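Local structure of tellurite resistance protein of COG3793 (Nostoc punctiforme, 2OU3) at residues 37-41 against 101-105. The protein is of unestablished function but belongs to the TerB family of tellurite resistance proteins, probably acting in tellurite resistance, and binds zinc in the crystal. Numbering follows the deposited sequence.
Sequences LTCAK and AIWVS. With ZN (zinc ion), chain C.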
loop_
_atom_site.group_PDB
_atom_site.type_symbol
_atom_site.label_atom_id
_atom_site.label_comp_id
_atom_site.label_asym_id
_atom_site.label_seq_id
_atom_site.Cartn_x
_atom_site.Cartn_y
_atom_site.Cartn_z
ATOM N N LEU A 37 -4.991 11.423 13.773
ATOM C CA LEU A 37 -5.449 10.921 15.059
ATOM C C LEU A 37 -6.425 11.878 15.722
ATOM O O LEU A 37 -7.442 11.437 16.284
ATOM C CB LEU A 37 -4.278 10.666 16.009
ATOM C CG LEU A 37 -3.320 9.558 15.605
ATOM C CD1 LEU A 37 -2.118 9.567 16.530
ATOM C CD2 LEU A 37 -4.070 8.213 15.622
ATOM N N THR A 38 -6.135 13.181 15.662
ATOM C CA THR A 38 -7.066 14.174 16.177
ATOM C C THR A 38 -8.429 14.050 15.484
ATOM O O THR A 38 -9.468 14.106 16.129
ATOM C CB THR A 38 -6.552 15.597 15.961
ATOM O OG1 THR A 38 -5.244 15.688 16.498
ATOM C CG2 THR A 38 -7.445 16.616 16.640
ATOM N N CYS A 39 -8.389 13.903 14.171
ATOM C CA CYS A 39 -9.576 13.792 13.346
ATOM C C CYS A 39 -10.392 12.536 13.690
ATOM O O CYS A 39 -11.592 12.619 13.887
ATOM C CB CYS A 39 -9.153 13.792 11.866
ATOM S SG CYS A 39 -10.355 14.327 10.644
ATOM N N ALA A 40 -9.725 11.387 13.747
ATOM C CA ALA A 40 -10.386 10.128 14.071
ATOM C C ALA A 40 -10.983 10.181 15.479
ATOM O O ALA A 40 -12.116 9.758 15.689
ATOM C CB ALA A 40 -9.421 8.974 13.966
ATOM N N LYS A 41 -10.217 10.701 16.438
ATOM C CA LYS A 41 -10.692 10.797 17.825
ATOM C C LYS A 41 -11.827 11.826 17.934
ATOM O O LYS A 41 -12.831 11.585 18.611
ATOM C CB LYS A 41 -9.542 11.154 18.756
ATOM C CG LYS A 41 -9.841 10.983 20.237
ATOM C CD LYS A 41 -8.812 11.730 21.076
ATOM C CE LYS A 41 -8.985 11.429 22.567
ATOM N NZ LYS A 41 -7.771 11.772 23.331
ATOM N N ALA A 101 -8.314 9.363 8.308
ATOM C CA ALA A 101 -9.121 9.323 9.529
ATOM C C ALA A 101 -10.314 8.370 9.406
ATOM O O ALA A 101 -10.637 7.619 10.338
ATOM C CB ALA A 101 -9.624 10.726 9.889
ATOM N N ILE A 102 -10.943 8.379 8.236
ATOM C CA ILE A 102 -12.035 7.430 7.937
ATOM C C ILE A 102 -11.536 6.000 8.019
ATOM O O ILE A 102 -12.163 5.164 8.662
ATOM C CB ILE A 102 -12.631 7.700 6.545
ATOM C CG1 ILE A 102 -13.373 9.036 6.564
ATOM C CG2 ILE A 102 -13.579 6.533 6.088
ATOM C CD1 ILE A 102 -13.642 9.660 5.160
ATOM N N TRP A 103 -10.405 5.714 7.363
ATOM C CA TRP A 103 -9.811 4.371 7.380
ATOM C C TRP A 103 -9.421 3.957 8.794
ATOM O O TRP A 103 -9.659 2.828 9.190
ATOM C CB TRP A 103 -8.585 4.290 6.482
ATOM C CG TRP A 103 -8.865 3.902 5.101
ATOM C CD1 TRP A 103 -9.039 4.720 4.031
ATOM C CD2 TRP A 103 -9.032 2.566 4.628
ATOM N NE1 TRP A 103 -9.267 3.964 2.890
ATOM C CE2 TRP A 103 -9.289 2.642 3.234
ATOM C CE3 TRP A 103 -9.012 1.312 5.246
ATOM C CZ2 TRP A 103 -9.495 1.515 2.467
ATOM C CZ3 TRP A 103 -9.215 0.196 4.476
ATOM C CH2 TRP A 103 -9.462 0.301 3.113
ATOM N N VAL A 104 -8.838 4.878 9.554
ATOM C CA VAL A 104 -8.522 4.595 10.956
ATOM C C VAL A 104 -9.783 4.239 11.769
ATOM O O VAL A 104 -9.759 3.302 12.541
ATOM C CB VAL A 104 -7.804 5.773 11.620
ATOM C CG1 VAL A 104 -7.723 5.569 13.134
ATOM C CG2 VAL A 104 -6.377 5.926 11.024
ATOM N N SER A 105 -10.841 5.015 11.608
ATOM C CA SER A 105 -12.078 4.816 12.315
ATOM C C SER A 105 -12.696 3.462 11.922
ATOM O O SER A 105 -13.347 2.803 12.710
ATOM C CB SER A 105 -13.031 5.956 11.991
ATOM O OG SER A 105 -12.580 7.169 12.563
HETATM ZN ZN ZN C . -14.025 2.788 14.678
HETATM O O HOH W 1 -14.724 2.558 16.843
HETATM O O HOH W 2 -15.656 1.567 13.844
#
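Ala-40, near the C-terminal end of helix 26-41, points its methyl group at helix 94-106 and meets three residues there. Its CB lies 4.4 Å from CB of Ala-101, 3.9 Å from CG1 of Val-104 and 3.9 Å from OG of Ser-105, so the methyl sits among positions i, i+3 and i+4 of one helical turn. Ala-101 answers from the other side: its CB is 3.9 Å from the backbone N of Ala-40 and 3.7 Å from CB of Cys-39. With alanine facing alanine, the CA atoms of Ala-40 and Ala-101 come within 4.8 Å, and the segment axes approach to 8.6 Å, crossing at -55°. This is close helix-helix packing inside the all-helical TerB fold, wholly buried and van der Waals in character. Val-104 fills the space beside Ala-40 and also touches Trp-53 and Ala-54 of helix 48-60, bringing a third helix against the pair. Ser-105 turns its hydroxyl back onto its own helix, OG donating to O of Ala-101 at 3.0 Å, while its carbonyl O binds the zinc ion at 2.1 Å. Glu-50, Asp-108, Glu-115 and two waters complete the metal site.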